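Local coordinates for protein 2-dehydropantoate 2-reductase (Geobacter metallireducens, PDB 3HN2) that probably catalyses the NADPH-dependent reduction of ketopantoate to pantoate, the second step in making the pantoate half of pantothenate, at residues E254-P257 with S258-D262; D243-L246 with E247-D250; G60-A63 with P64-G68. All blocks are in the same frame, centred on the assembly; numbering follows the deposited sequence.

Interaction 1. Residues E254-P257 with S258-D262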
loop_
_atom_site.group_PDB
_atom_site.type_symbol
_atom_site.label_atom_id
_atom_site.label_comp_id
_atom_site.label_asym_id
_atom_site.label_seq_id
_atom_site.Cartn_x
_atom_site.Cartn_y
_atom_site.Cartn_z
ATOM N N GLU A 254 2.873 -6.824 6.441
ATOM C CA GLU A 254 4.022 -7.175 7.268
ATOM C C GLU A 254 5.352 -6.963 6.523
ATOM O O GLU A 254 6.119 -7.904 6.310
ATOM C CB GLU A 254 3.871 -8.627 7.743
ATOM C CG GLU A 254 4.627 -8.974 9.021
ATOM C CD GLU A 254 4.485 -10.437 9.419
ATOM O OE1 GLU A 254 4.601 -10.734 10.626
ATOM O OE2 GLU A 254 4.259 -11.291 8.534
ATOM N N TYR A 255 5.627 -5.719 6.141
ATOM C CA TYR A 255 6.787 -5.416 5.295
ATOM C C TYR A 255 8.027 -4.989 6.078
ATOM O O TYR A 255 7.971 -4.092 6.918
ATOM C CB TYR A 255 6.427 -4.361 4.248
ATOM C CG TYR A 255 7.598 -3.891 3.413
ATOM C CD1 TYR A 255 8.059 -2.580 3.507
ATOM C CD2 TYR A 255 8.247 -4.758 2.528
ATOM C CE1 TYR A 255 9.132 -2.142 2.750
ATOM C CE2 TYR A 255 9.327 -4.328 1.766
ATOM C CZ TYR A 255 9.763 -3.018 1.883
ATOM O OH TYR A 255 10.826 -2.573 1.131
ATOM N N LYS A 256 9.152 -5.634 5.785
ATOM C CA LYS A 256 10.407 -5.328 6.458
ATOM C C LYS A 256 11.334 -4.572 5.509
ATOM O O LYS A 256 11.872 -5.164 4.571
ATOM C CB LYS A 256 11.072 -6.607 6.994
ATOM C CG LYS A 256 10.147 -7.481 7.856
ATOM C CD LYS A 256 10.852 -8.043 9.086
ATOM C CE LYS A 256 11.276 -9.491 8.934
ATOM N NZ LYS A 256 11.556 -10.108 10.272
ATOM N N PRO A 257 11.520 -3.257 5.753
ATOM C CA PRO A 257 12.302 -2.340 4.919
ATOM C C PRO A 257 13.749 -2.770 4.736
ATOM O O PRO A 257 14.246 -3.602 5.491
ATOM C CB PRO A 257 12.264 -1.028 5.712
ATOM C CG PRO A 257 11.062 -1.123 6.537
ATOM C CD PRO A 257 10.953 -2.562 6.920
ATOM N N SER A 258 14.412 -2.176 3.744
ATOM C CA SER A 258 15.776 -2.544 3.353
ATOM C C SER A 258 16.787 -2.497 4.493
ATOM O O SER A 258 17.613 -3.400 4.618
ATOM C CB SER A 258 16.250 -1.667 2.194
ATOM O OG SER A 258 16.167 -0.291 2.528
ATOM N N MET A 259 16.694 -1.460 5.328
ATOM C CA MET A 259 17.609 -1.255 6.455
ATOM C C MET A 259 17.487 -2.310 7.551
ATOM O O MET A 259 18.491 -2.686 8.161
ATOM C CB MET A 259 17.410 0.130 7.067
ATOM C CG MET A 259 18.358 1.202 6.555
ATOM S SD MET A 259 18.426 2.622 7.672
ATOM C CE MET A 259 19.006 1.825 9.139
ATOM N N GLU A 260 16.261 -2.768 7.800
ATOM C CA GLU A 260 16.000 -3.826 8.773
ATOM C C GLU A 260 16.588 -5.157 8.292
ATOM O O GLU A 260 17.182 -5.900 9.079
ATOM C CB GLU A 260 14.493 -3.956 9.032
ATOM C CG GLU A 260 14.123 -5.042 10.051
ATOM C CD GLU A 260 12.634 -5.130 10.351
ATOM O OE1 GLU A 260 11.829 -4.425 9.703
ATOM O OE2 GLU A 260 12.270 -5.924 11.246
ATOM N N ILE A 261 16.424 -5.434 7.000
ATOM C CA ILE A 261 16.972 -6.632 6.358
ATOM C C ILE A 261 18.501 -6.640 6.453
ATOM O O ILE A 261 19.102 -7.661 6.791
ATOM C CB ILE A 261 16.505 -6.754 4.869
ATOM C CG1 ILE A 261 14.971 -6.822 4.765
ATOM C CG2 ILE A 261 17.159 -7.952 4.163
ATOM C CD1 ILE A 261 14.312 -7.983 5.516
ATOM N N ASP A 262 19.109 -5.486 6.188
ATOM C CA ASP A 262 20.555 -5.307 6.315
ATOM C C ASP A 262 21.052 -5.511 7.753
ATOM O O ASP A 262 22.138 -6.055 7.968
ATOM C CB ASP A 262 20.966 -3.923 5.804
ATOM C CG ASP A 262 20.803 -3.772 4.299
ATOM O OD1 ASP A 262 21.095 -4.732 3.554
ATOM O OD2 ASP A 262 20.394 -2.676 3.856
#

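Interaction 2. Residues D243-L246 with E247-D250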
loop_
_atom_site.group_PDB
_atom_site.type_symbol
_atom_site.label_atom_id
_atom_site.label_comp_id
_atom_site.label_asym_id
_atom_site.label_seq_id
_atom_site.Cartn_x
_atom_site.Cartn_y
_atom_site.Cartn_z
ATOM N N ASP A 243 -0.365 12.249 6.352
ATOM C CA ASP A 243 -1.573 11.416 6.345
ATOM C C ASP A 243 -1.551 10.429 5.189
ATOM O O ASP A 243 -2.046 9.304 5.305
ATOM C CB ASP A 243 -2.825 12.292 6.245
ATOM C CG ASP A 243 -2.992 13.216 7.439
ATOM O OD1 ASP A 243 -2.300 14.254 7.493
ATOM O OD2 ASP A 243 -3.824 12.910 8.319
ATOM N N ASP A 244 -0.929 10.862 4.095
ATOM C CA ASP A 244 -0.823 10.082 2.879
ATOM C C ASP A 244 0.260 8.996 2.911
ATOM O O ASP A 244 0.150 8.034 2.165
ATOM C CB ASP A 244 -0.637 11.013 1.665
ATOM C CG ASP A 244 -1.845 11.929 1.429
ATOM O OD1 ASP A 244 -2.991 11.500 1.684
ATOM O OD2 ASP A 244 -1.652 13.079 0.986
ATOM N N MET A 245 1.302 9.130 3.742
ATOM C CA MET A 245 2.298 8.050 3.846
ATOM C C MET A 245 1.922 7.156 5.046
ATOM O O MET A 245 2.348 6.003 5.151
ATOM C CB MET A 245 3.732 8.586 4.011
ATOM C CG MET A 245 4.275 9.501 2.876
ATOM S SD MET A 245 3.915 8.898 1.216
ATOM C CE MET A 245 5.196 7.683 0.979
ATOM N N LEU A 246 1.118 7.708 5.947
ATOM C CA LEU A 246 0.567 6.966 7.064
ATOM C C LEU A 246 -0.382 5.901 6.519
ATOM O O LEU A 246 -0.289 4.729 6.892
ATOM C CB LEU A 246 -0.158 7.935 8.006
ATOM C CG LEU A 246 -0.134 7.804 9.532
ATOM C CD1 LEU A 246 1.197 7.319 10.090
ATOM C CD2 LEU A 246 -0.503 9.148 10.153
ATOM N N GLU A 247 -1.257 6.309 5.599
ATOM C CA GLU A 247 -2.232 5.407 4.974
ATOM C C GLU A 247 -1.608 4.501 3.911
ATOM O O GLU A 247 -2.055 3.374 3.726
ATOM C CB GLU A 247 -3.390 6.199 4.359
ATOM C CG GLU A 247 -4.345 6.836 5.370
ATOM C CD GLU A 247 -5.428 7.685 4.710
ATOM O OE1 GLU A 247 -6.133 8.423 5.432
ATOM O OE2 GLU A 247 -5.578 7.618 3.469
ATOM N N PHE A 248 -0.587 5.008 3.217
ATOM C CA PHE A 248 0.124 4.261 2.167
ATOM C C PHE A 248 0.852 3.050 2.733
ATOM O O PHE A 248 0.760 1.957 2.177
ATOM C CB PHE A 248 1.102 5.192 1.432
ATOM C CG PHE A 248 2.055 4.493 0.498
ATOM C CD1 PHE A 248 1.642 4.099 -0.771
ATOM C CD2 PHE A 248 3.379 4.273 0.872
ATOM C CE1 PHE A 248 2.523 3.467 -1.640
ATOM C CE2 PHE A 248 4.268 3.640 0.011
ATOM C CZ PHE A 248 3.841 3.240 -1.250
ATOM N N THR A 249 1.558 3.253 3.846
ATOM C CA THR A 249 2.347 2.201 4.496
ATOM C C THR A 249 1.434 1.155 5.150
ATOM O O THR A 249 1.845 0.021 5.380
ATOM C CB THR A 249 3.344 2.800 5.535
ATOM O OG1 THR A 249 3.741 4.107 5.117
ATOM C CG2 THR A 249 4.603 1.965 5.658
ATOM N N ASP A 250 0.186 1.542 5.408
ATOM C CA ASP A 250 -0.819 0.680 6.026
ATOM C C ASP A 250 -1.362 -0.391 5.064
ATOM O O ASP A 250 -2.064 -1.315 5.485
ATOM C CB ASP A 250 -1.972 1.544 6.548
ATOM C CG ASP A 250 -2.475 1.099 7.913
ATOM O OD1 ASP A 250 -2.977 1.963 8.663
ATOM O OD2 ASP A 250 -2.370 -0.105 8.242
#

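Interaction 3. Residues G60-A63 with P64-G68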
loop_
_atom_site.group_PDB
_atom_site.type_symbol
_atom_site.label_atom_id
_atom_site.label_comp_id
_atom_site.label_asym_id
_atom_site.label_seq_id
_atom_site.Cartn_x
_atom_site.Cartn_y
_atom_site.Cartn_z
ATOM N N GLY A 60 28.485 -10.303 -17.927
ATOM C CA GLY A 60 29.087 -9.941 -16.650
ATOM C C GLY A 60 30.565 -9.621 -16.732
ATOM O O GLY A 60 31.275 -10.120 -17.607
ATOM N N TYR A 61 31.021 -8.767 -15.821
ATOM C CA TYR A 61 32.416 -8.342 -15.763
ATOM C C TYR A 61 32.837 -8.190 -14.305
ATOM O O TYR A 61 31.988 -8.130 -13.409
ATOM C CB TYR A 61 32.608 -7.007 -16.492
ATOM C CG TYR A 61 32.353 -7.036 -17.989
ATOM C CD1 TYR A 61 31.068 -6.835 -18.508
ATOM C CD2 TYR A 61 33.399 -7.225 -18.885
ATOM C CE1 TYR A 61 30.832 -6.855 -19.878
ATOM C CE2 TYR A 61 33.173 -7.240 -20.260
ATOM C CZ TYR A 61 31.889 -7.054 -20.747
ATOM O OH TYR A 61 31.665 -7.068 -22.102
ATOM N N ARG A 62 34.144 -8.128 -14.063
ATOM C CA ARG A 62 34.647 -7.949 -12.700
ATOM C C ARG A 62 35.438 -6.656 -12.522
ATOM O O ARG A 62 35.613 -6.176 -11.402
ATOM C CB ARG A 62 35.435 -9.178 -12.224
ATOM C CG ARG A 62 36.587 -9.624 -13.123
ATOM C CD ARG A 62 36.795 -11.142 -13.056
ATOM N NE ARG A 62 36.508 -11.691 -11.728
ATOM C CZ ARG A 62 36.600 -12.979 -11.404
ATOM N NH1 ARG A 62 36.310 -13.372 -10.168
ATOM N NH2 ARG A 62 36.978 -13.875 -12.307
ATOM N N ALA A 63 35.898 -6.095 -13.634
ATOM C CA ALA A 63 36.556 -4.796 -13.629
ATOM C C ALA A 63 35.831 -3.869 -14.594
ATOM O O ALA A 63 35.431 -4.304 -15.678
ATOM C CB ALA A 63 38.024 -4.935 -14.014
ATOM N N PRO A 64 35.629 -2.596 -14.194
ATOM C CA PRO A 64 35.002 -1.601 -15.079
ATOM C C PRO A 64 35.817 -1.244 -16.326
ATOM O O PRO A 64 35.233 -0.841 -17.334
ATOM C CB PRO A 64 34.837 -0.371 -14.181
ATOM C CG PRO A 64 35.784 -0.563 -13.069
ATOM C CD PRO A 64 35.930 -2.035 -12.863
ATOM N N GLU A 65 37.140 -1.401 -16.263
ATOM C CA GLU A 65 38.015 -1.119 -17.413
ATOM C C GLU A 65 37.893 -2.147 -18.540
ATOM O O GLU A 65 38.322 -1.892 -19.667
ATOM C CB GLU A 65 39.483 -0.943 -16.987
ATOM C CG GLU A 65 40.024 -1.995 -16.018
ATOM C CD GLU A 65 39.969 -1.552 -14.562
ATOM O OE1 GLU A 65 40.970 -1.757 -13.840
ATOM O OE2 GLU A 65 38.933 -0.996 -14.138
ATOM N N GLU A 66 37.302 -3.299 -18.227
ATOM C CA GLU A 66 37.004 -4.329 -19.221
ATOM C C GLU A 66 35.753 -3.970 -20.024
ATOM O O GLU A 66 35.655 -4.293 -21.209
ATOM C CB GLU A 66 36.817 -5.688 -18.542
ATOM C CG GLU A 66 38.000 -6.141 -17.682
ATOM C CD GLU A 66 37.716 -7.408 -16.886
ATOM O OE1 GLU A 66 38.687 -8.065 -16.451
ATOM O OE2 GLU A 66 36.528 -7.754 -16.688
ATOM N N ILE A 67 34.805 -3.304 -19.366
ATOM C CA ILE A 67 33.551 -2.870 -19.993
ATOM C C ILE A 67 33.785 -1.694 -20.942
ATOM O O ILE A 67 33.317 -1.708 -22.079
ATOM C CB ILE A 67 32.491 -2.467 -18.938
ATOM C CG1 ILE A 67 32.385 -3.530 -17.841
ATOM C CG2 ILE A 67 31.140 -2.223 -19.594
ATOM C CD1 ILE A 67 31.372 -3.229 -16.745
ATOM N N GLY A 68 34.507 -0.684 -20.464
ATOM C CA GLY A 68 34.823 0.489 -21.272
ATOM C C GLY A 68 33.694 1.500 -21.347
ATOM O O GLY A 68 32.709 1.381 -20.613
#

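Interaction 1. Residues E254-P257 with S258-D262
The carbonyl O of P257 accepts the backbone N of I261 at 3.2 Å, an i to i+4 bond that lies nearly in line with the C=O (C=O...N 161°) and is itself fairly straight at hydrogen (164°). The N-H of E260 leans on the same oxygen through a weak, bent bond, so P257, at the N-cap position, supplies the first acceptor of helix 258-264. E260 then reaches back over the turn: its CG stands anti to the backbone N (chi1 -180°) and the chain runs on extended, bringing OE1 to 3.5 Å from P257 CD and OE2 to 3.3 Å from K256 CD. The K256 ammonium does not close on this carboxylate; NZ stays 4.4 Å from E260 OE2 and makes its salt bridge with E264, one helical turn beyond E260. Replacing E260 with an alanine would probably leave the K256 methylenes less well packed and freer to turn, with P257 CD uncovered and one negative charge fewer near NZ. On another side of the helix start, I261 turns its CD1 to K256 CB at 3.8 Å, with CG1 close to the carbonyl oxygens of both K256 and P257. P257 rests on N194 and C197 of helix 179-200 and on V204 of helix 204-207, while M259 packs against I271 and F275 of helix 271-284, so this helix start is wedged among three other helices of the C-terminal region.

Interaction 2. Residues D243-L246 with E247-D250
M245 and F248 run side by side, three residues apart on the helix, and the methionine methyl CE comes to 3.9 Å from F248 CD2. Bends at chi2 (-44°) and chi3 (-81°) turn the thioether so that CE meets the ring obliquely, leaving SD 5.4 Å from the ring centroid in an oblique Met-aromatic contact. This is the packed side. M245 also rests on W189 and M221, L246 fits against V217 and R218 of helix 211-229, and the T249 hydroxyl is hydrogen-bonded to W189 NE1. M245 O accepts T249 N at 3.1 Å; T249 OG1 is modelled so near the same oxygen that its exact place is doubtful. F248 stands at the boundary, its ring meeting that of F127 and packing on E247 of the second subunit. The other side of the helix is acidic and looser. D243 and D244 are exposed, and E247, extended beyond CG, lays its CG 3.4 Å from D243 O, which also accepts E247 N at 3.1 Å. D244 OD1 and E247 OE2 remain 5.0 Å apart, like charges; E247 has a long, weak ion pair with R145 of the second subunit. Mostly buried apolar residues (M245, L246) on one face and carboxylates on the other make 241-249 an amphipathic helix, packed on helices 179-200 and 211-229 within the helical C-terminal domain and reaching the dimer contact.

Interaction 3. Residues G60-A63 with P64-G68
Y61, at the end of the short strand, lies against I67 from the weakly bonded helix that follows: I67 CG1 sits over one face of the phenol ring, toward its rim, 3.5 Å from Y61 CG. The CH-pi geometry is clear, with CG1 3.8 Å from the ring centroid and 26° off the normal. I67 CG1 stands anti to its own carbonyl carbon (chi1 -48°), and this brings the methylene rather than the CG2 methyl to the ring. E66 slides past Y61 in the opposite direction, its CB 3.8 Å from Y61 CD2 and its OE2 at the ring edge, in the ring plane, with the carboxylate turned 60° from the ring. At R62 the side chain runs alongside E66 but makes no salt bridge with it: R62 NE is 6.3 Å from E66 OE2, and the two flat groups are steeply inclined to each other. E66 OE2 instead lies near the backbone N of R62 and of A63, without a hydrogen bond to either. A63 leads into the weakly bonded helix 64-67. Its carbonyl O accepts E66 N in a weak bond of 3.3 Å, and A63 CB lies 3.8 Å from E66 CD while E65 CD approaches the same methyl. The whole is a strand-to-helix turn at the surface of the Rossmann-type nucleotide-binding domain. Strand 60-61 is an outermost strand of the large sheet and pairs through Y61 with F30 and L32; on the helix, P64 rests on L31 and P91, and I67 on H29 and L92.

How the interactions relate
All three contacts are local, but they sit in different surroundings. Interactions 1 and 2 belong to the C-terminal range, their centres about 17 Å apart, and adjoin in the chain: interaction 2 lies on helix 241-249, and interaction 1 opens helix 258-264. Both are partly buried, lean on helix 179-200 and come within reach of the second subunit. Interaction 3 lies in the N-terminal range, about 42 Å from interaction 2 between centres and across the chain's centre from it; it is a surface contact that no other subunit touches. Chemically, a backbone carbonyl bond and a glutamate chain lying against lysine and proline carbons mark the first, a sulfur-aromatic pair the second, and an aliphatic-on-ring contact the third.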